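Local atomic coordinates of beta-phosphoglucomutase (Clostridium difficile, PDB entry 4GIB), a protein that probably interconverts beta-D-glucose 1-phosphate and beta-D-glucose 6-phosphate, as a magnesium-dependent phosphomutase of the HAD-like superfamily. Residues 118-128 and 229-237. Sequence-based numbering, arbitrary orientation.
Sequences LPGIESLLIDV and TNQLKFEYI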
ATOM      1  N   LEU A 118      -4.569 -12.370   0.200  1.00 28.94           N
ATOM      2  CA  LEU A 118      -5.771 -12.183  -0.625  1.00 29.22           C
ATOM      3  C   LEU A 118      -5.805 -13.191  -1.780  1.00 29.03           C
ATOM      4  O   LEU A 118      -4.763 -13.574  -2.301  1.00 27.18           O
ATOM      5  CB  LEU A 118      -5.937 -10.729  -1.083  1.00 27.64           C
ATOM      6  CG  LEU A 118      -6.332  -9.792   0.070  1.00 28.14           C
ATOM      7  CD1 LEU A 118      -6.413  -8.308  -0.334  1.00 26.86           C
ATOM      8  CD2 LEU A 118      -7.670 -10.250   0.687  1.00 29.10           C
ATOM      9  N   PRO A 119      -7.011 -13.672  -2.134  1.00 30.15           N
ATOM     10  CA  PRO A 119      -7.196 -14.657  -3.211  1.00 30.39           C
ATOM     11  C   PRO A 119      -6.527 -14.243  -4.518  1.00 29.35           C
ATOM     12  O   PRO A 119      -6.650 -13.085  -4.925  1.00 29.37           O
ATOM     13  CB  PRO A 119      -8.717 -14.687  -3.403  1.00 31.93           C
ATOM     14  CG  PRO A 119      -9.285 -14.202  -2.127  1.00 32.20           C
ATOM     15  CD  PRO A 119      -8.291 -13.270  -1.527  1.00 30.82           C
ATOM     16  N   GLY A 120      -5.824 -15.181  -5.160  1.00 29.02           N
ATOM     17  CA  GLY A 120      -5.143 -14.932  -6.430  1.00 27.50           C
ATOM     18  C   GLY A 120      -3.750 -14.318  -6.349  1.00 26.49           C
ATOM     19  O   GLY A 120      -3.021 -14.325  -7.330  1.00 27.12           O
ATOM     20  N   ILE A 121      -3.351 -13.815  -5.188  1.00 27.12           N
ATOM     21  CA  ILE A 121      -2.044 -13.143  -5.058  1.00 25.72           C
ATOM     22  C   ILE A 121      -0.862 -14.098  -5.148  1.00 28.07           C
ATOM     23  O   ILE A 121       0.075 -13.840  -5.898  1.00 27.43           O
ATOM     24  CB  ILE A 121      -1.964 -12.324  -3.776  1.00 24.90           C
ATOM     25  CG1 ILE A 121      -3.016 -11.224  -3.810  1.00 23.00           C
ATOM     26  CG2 ILE A 121      -0.554 -11.688  -3.601  1.00 22.89           C
ATOM     27  CD1 ILE A 121      -2.799 -10.198  -4.943  1.00 27.13           C
ATOM     28  N   GLU A 122      -0.891 -15.194  -4.389  1.00 30.59           N
ATOM     29  CA  GLU A 122       0.189 -16.185  -4.475  1.00 31.38           C
ATOM     30  C   GLU A 122       0.411 -16.661  -5.893  1.00 29.77           C
ATOM     31  O   GLU A 122       1.545 -16.773  -6.340  1.00 29.73           O
ATOM     32  CB  GLU A 122      -0.083 -17.422  -3.630  1.00 32.92           C
ATOM     33  CG  GLU A 122       0.368 -17.339  -2.228  1.00 37.05           C
ATOM     34  CD  GLU A 122       0.336 -18.703  -1.564  1.00 44.26           C
ATOM     35  OE1 GLU A 122      -0.769 -19.287  -1.451  1.00 42.83           O
ATOM     36  OE2 GLU A 122       1.421 -19.183  -1.152  1.00 48.76           O
ATOM     37  N   SER A 123      -0.674 -16.978  -6.584  1.00 29.80           N
ATOM     38  CA  SER A 123      -0.584 -17.471  -7.966  1.00 28.65           C
ATOM     39  C   SER A 123       0.029 -16.397  -8.858  1.00 27.23           C
ATOM     40  O   SER A 123       0.856 -16.693  -9.721  1.00 28.73           O
ATOM     41  CB  SER A 123      -1.958 -17.889  -8.475  1.00 28.94           C
ATOM     42  OG  SER A 123      -1.918 -18.167  -9.855  1.00 31.98           O
ATOM     43  N   LEU A 124      -0.360 -15.146  -8.642  1.00 25.85           N
ATOM     44  CA  LEU A 124       0.219 -14.047  -9.413  1.00 25.93           C
ATOM     45  C   LEU A 124       1.703 -13.955  -9.101  1.00 23.72           C
ATOM     46  O   LEU A 124       2.531 -13.930 -10.008  1.00 25.41           O
ATOM     47  CB  LEU A 124      -0.451 -12.703  -9.103  1.00 25.27           C
ATOM     48  CG  LEU A 124       0.029 -11.531  -9.978  1.00 26.95           C
ATOM     49  CD1 LEU A 124      -0.275 -11.810 -11.463  1.00 29.29           C
ATOM     50  CD2 LEU A 124      -0.589 -10.224  -9.556  1.00 24.55           C
ATOM     51  N   LEU A 125       2.043 -13.912  -7.821  1.00 23.82           N
ATOM     52  CA  LEU A 125       3.455 -13.804  -7.413  1.00 23.35           C
ATOM     53  C   LEU A 125       4.312 -14.871  -8.103  1.00 23.86           C
ATOM     54  O   LEU A 125       5.378 -14.565  -8.618  1.00 23.14           O
ATOM     55  CB  LEU A 125       3.598 -13.871  -5.891  1.00 23.29           C
ATOM     56  CG  LEU A 125       3.024 -12.685  -5.097  1.00 23.65           C
ATOM     57  CD1 LEU A 125       3.092 -12.964  -3.604  1.00 20.29           C
ATOM     58  CD2 LEU A 125       3.731 -11.360  -5.432  1.00 25.54           C
ATOM     59  N   ILE A 126       3.834 -16.113  -8.136  1.00 25.30           N
ATOM     60  CA  ILE A 126       4.549 -17.190  -8.827  1.00 27.89           C
ATOM     61  C   ILE A 126       4.747 -16.903 -10.325  1.00 28.95           C
ATOM     62  O   ILE A 126       5.878 -16.926 -10.816  1.00 28.59           O
ATOM     63  CB  ILE A 126       3.804 -18.526  -8.700  1.00 29.89           C
ATOM     64  CG1 ILE A 126       3.772 -18.972  -7.232  1.00 30.83           C
ATOM     65  CG2 ILE A 126       4.448 -19.570  -9.578  1.00 29.29           C
ATOM     66  CD1 ILE A 126       5.091 -18.964  -6.587  1.00 27.58           C
ATOM     67  N   ASP A 127       3.651 -16.639 -11.041  1.00 29.37           N
ATOM     68  CA  ASP A 127       3.721 -16.347 -12.481  1.00 31.46           C
ATOM     69  C   ASP A 127       4.627 -15.158 -12.836  1.00 30.30           C
ATOM     70  O   ASP A 127       5.296 -15.182 -13.863  1.00 32.74           O
ATOM     71  CB  ASP A 127       2.319 -16.117 -13.071  1.00 31.96           C
ATOM     72  CG  ASP A 127       1.485 -17.389 -13.119  1.00 36.99           C
ATOM     73  OD1 ASP A 127       2.063 -18.500 -13.069  1.00 45.08           O
ATOM     74  OD2 ASP A 127       0.247 -17.281 -13.219  1.00 43.48           O
ATOM     75  N   VAL A 128       4.631 -14.110 -12.024  1.00 28.52           N
ATOM     76  CA  VAL A 128       5.503 -12.974 -12.299  1.00 28.08           C
ATOM     77  C   VAL A 128       6.943 -13.464 -12.299  1.00 30.06           C
ATOM     78  O   VAL A 128       7.708 -13.187 -13.226  1.00 29.25           O
ATOM     79  CB  VAL A 128       5.335 -11.851 -11.261  1.00 27.61           C
ATOM     80  CG1 VAL A 128       6.424 -10.795 -11.411  1.00 25.37           C
ATOM     81  CG2 VAL A 128       3.957 -11.224 -11.385  1.00 28.12           C
ATOM     82  N   THR A 229      -8.889  -9.146  -6.173  1.00 28.79           N
ATOM     83  CA  THR A 229      -7.568  -9.747  -6.361  1.00 28.19           C
ATOM     84  C   THR A 229      -7.623 -11.031  -7.205  1.00 31.05           C
ATOM     85  O   THR A 229      -6.639 -11.390  -7.853  1.00 30.73           O
ATOM     86  CB  THR A 229      -6.852  -9.991  -5.003  1.00 28.79           C
ATOM     87  OG1 THR A 229      -7.658 -10.839  -4.173  1.00 26.54           O
ATOM     88  CG2 THR A 229      -6.602  -8.654  -4.265  1.00 24.57           C
ATOM     89  N   ASN A 230      -8.774 -11.705  -7.215  1.00 33.82           N
ATOM     90  CA  ASN A 230      -8.962 -12.912  -8.039  1.00 36.07           C
ATOM     91  C   ASN A 230      -8.966 -12.631  -9.526  1.00 36.08           C
ATOM     92  O   ASN A 230      -8.836 -13.556 -10.335  1.00 35.94           O
ATOM     93  CB  ASN A 230     -10.284 -13.607  -7.705  1.00 38.10           C
ATOM     94  CG  ASN A 230     -10.157 -14.615  -6.601  1.00 40.92           C
ATOM     95  OD1 ASN A 230      -9.099 -15.217  -6.401  1.00 47.23           O
ATOM     96  ND2 ASN A 230     -11.259 -14.857  -5.906  1.00 48.60           N
ATOM     97  N   GLN A 231      -9.147 -11.361  -9.881  1.00 34.96           N
ATOM     98  CA  GLN A 231      -9.189 -10.947 -11.274  1.00 34.34           C
ATOM     99  C   GLN A 231      -7.783 -10.577 -11.765  1.00 32.04           C
ATOM    100  O   GLN A 231      -7.594 -10.331 -12.943  1.00 30.19           O
ATOM    101  CB  GLN A 231     -10.107  -9.734 -11.422  1.00 34.86           C
ATOM    102  CG  GLN A 231     -11.503  -9.887 -10.794  1.00 39.27           C
ATOM    103  CD  GLN A 231     -12.335 -10.941 -11.467  1.00 47.09           C
ATOM    104  OE1 GLN A 231     -12.371 -11.020 -12.690  1.00 54.62           O
ATOM    105  NE2 GLN A 231     -13.042 -11.744 -10.675  1.00 51.66           N
ATOM    106  N   LEU A 232      -6.815 -10.511 -10.849  1.00 30.56           N
ATOM    107  CA  LEU A 232      -5.428 -10.174 -11.189  1.00 28.85           C
ATOM    108  C   LEU A 232      -4.675 -11.372 -11.780  1.00 30.67           C
ATOM    109  O   LEU A 232      -3.812 -11.961 -11.124  1.00 30.32           O
ATOM    110  CB  LEU A 232      -4.683  -9.664  -9.961  1.00 27.33           C
ATOM    111  CG  LEU A 232      -5.132  -8.324  -9.368  1.00 24.68           C
ATOM    112  CD1 LEU A 232      -4.320  -8.029  -8.122  1.00 18.45           C
ATOM    113  CD2 LEU A 232      -4.980  -7.219 -10.397  1.00 14.81           C
ATOM    114  N   LYS A 233      -4.996 -11.710 -13.026  1.00 31.30           N
ATOM    115  CA  LYS A 233      -4.367 -12.834 -13.711  1.00 33.89           C
ATOM    116  C   LYS A 233      -3.229 -12.290 -14.567  1.00 33.19           C
ATOM    117  O   LYS A 233      -3.356 -11.228 -15.189  1.00 33.91           O
ATOM    118  CB  LYS A 233      -5.388 -13.573 -14.560  1.00 36.12           C
ATOM    119  CG  LYS A 233      -6.696 -13.817 -13.823  1.00 41.66           C
ATOM    120  CD  LYS A 233      -7.592 -14.849 -14.520  1.00 47.90           C
ATOM    121  CE  LYS A 233      -7.066 -16.266 -14.327  1.00 52.11           C
ATOM    122  NZ  LYS A 233      -7.008 -16.670 -12.881  1.00 53.28           N
ATOM    123  N   PHE A 234      -2.122 -13.018 -14.602  1.00 33.06           N
ATOM    124  CA  PHE A 234      -0.937 -12.544 -15.284  1.00 31.46           C
ATOM    125  C   PHE A 234      -1.095 -12.271 -16.782  1.00 32.40           C
ATOM    126  O   PHE A 234      -0.639 -11.240 -17.262  1.00 31.44           O
ATOM    127  CB  PHE A 234       0.260 -13.471 -15.050  1.00 31.55           C
ATOM    128  CG  PHE A 234       1.497 -12.976 -15.710  1.00 29.06           C
ATOM    129  CD1 PHE A 234       2.292 -12.028 -15.083  1.00 26.04           C
ATOM    130  CD2 PHE A 234       1.824 -13.386 -16.989  1.00 29.96           C
ATOM    131  CE1 PHE A 234       3.418 -11.526 -15.703  1.00 22.85           C
ATOM    132  CE2 PHE A 234       2.953 -12.894 -17.627  1.00 31.71           C
ATOM    133  CZ  PHE A 234       3.753 -11.953 -16.975  1.00 31.72           C
ATOM    134  N   GLU A 235      -1.722 -13.183 -17.516  1.00 35.10           N
ATOM    135  CA  GLU A 235      -1.899 -12.999 -18.955  1.00 38.00           C
ATOM    136  C   GLU A 235      -2.834 -11.836 -19.259  1.00 36.62           C
ATOM    137  O   GLU A 235      -2.618 -11.113 -20.228  1.00 38.60           O
ATOM    138  CB  GLU A 235      -2.370 -14.303 -19.628  1.00 41.09           C
ATOM    139  CG  GLU A 235      -1.310 -15.399 -19.537  1.00 47.02           C
ATOM    140  CD  GLU A 235      -1.731 -16.719 -20.143  1.00 54.64           C
ATOM    141  OE1 GLU A 235      -2.570 -16.734 -21.074  1.00 61.78           O
ATOM    142  OE2 GLU A 235      -1.193 -17.752 -19.690  1.00 59.72           O
ATOM    143  N   TYR A 236      -3.864 -11.660 -18.431  1.00 34.69           N
ATOM    144  CA  TYR A 236      -4.798 -10.545 -18.594  1.00 33.21           C
ATOM    145  C   TYR A 236      -4.094  -9.218 -18.307  1.00 31.02           C
ATOM    146  O   TYR A 236      -4.247  -8.245 -19.044  1.00 30.24           O
ATOM    147  CB  TYR A 236      -6.006 -10.716 -17.673  1.00 33.47           C
ATOM    148  CG  TYR A 236      -6.988  -9.567 -17.721  1.00 33.05           C
ATOM    149  CD1 TYR A 236      -7.843  -9.415 -18.804  1.00 38.09           C
ATOM    150  CD2 TYR A 236      -7.080  -8.647 -16.673  1.00 33.22           C
ATOM    151  CE1 TYR A 236      -8.756  -8.370 -18.865  1.00 37.96           C
ATOM    152  CE2 TYR A 236      -7.997  -7.591 -16.723  1.00 35.82           C
ATOM    153  CZ  TYR A 236      -8.834  -7.465 -17.832  1.00 35.51           C
ATOM    154  OH  TYR A 236      -9.758  -6.449 -17.919  1.00 36.39           O
ATOM    155  N   ILE A 237      -3.326  -9.176 -17.231  1.00 29.92           N
ATOM    156  CA  ILE A 237      -2.570  -7.972 -16.908  1.00 30.27           C
ATOM    157  C   ILE A 237      -1.592  -7.664 -18.058  1.00 31.16           C
ATOM    158  O   ILE A 237      -1.474  -6.523 -18.491  1.00 30.68           O
ATOM    159  CB  ILE A 237      -1.794  -8.114 -15.549  1.00 28.85           C
ATOM    160  CG1 ILE A 237      -2.783  -8.194 -14.375  1.00 29.21           C
ATOM    161  CG2 ILE A 237      -0.866  -6.933 -15.337  1.00 25.80           C
ATOM    162  CD1 ILE A 237      -2.147  -8.464 -13.009  1.00 24.03           C
TER
HETATM  163  O   HOH W   1      -3.946 -14.428  -9.688  0.50  9.91           O
HETATM  164  O   HOH W   2      -1.402 -14.922 -12.494  1.00 31.18           O
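Gly120 and Asn230 bring the two backbones to 4.6 Å between their CA atoms, with no side chain on Gly120 to stand between them. Gly120 is the N-cap of helix 121-130, and the type II turn 118-121 gives it a positive phi. Next to it is the one direct hydrogen bond between 118-128 and 229-237: Thr229 OG1 donates to Pro119 O at 2.6 Å, in the carbonyl plane and on a lone pair (C=O...OG1 angle 140°). A chi1 of 58° sets that hydroxyl between the backbone N and the carbonyl carbon of Thr229, leaving CG2 to pack on Leu118 CB and CD1. Beside it, Asn230 OD1 lies 3.1 Å from Pro119 CB. Two further polar links run through single waters. One water donates both to Gly120 O and to Leu232 O, the latter at 2.9 Å. The other accepts from Phe234 N in the first turn of its helix and donates to Asp127 OD2. Leu124, its CG anti to the backbone N (chi1 -175°), brings CD1 to 3.6 Å from Leu232 O and packs it on Phe234 CB (4.0 Å), while Val128 CG2 meets Phe234 CD1 at 4.1 Å. Helix 121-130 thereby joins the start of helix 234-247 beside the parallel sheet of the Rossmann-like HAD core: Leu124 also rests on Phe31, Val128 and Ile237 on Phe29 of strand 28-31, and Leu232 on Val226 of edge strand 224-226.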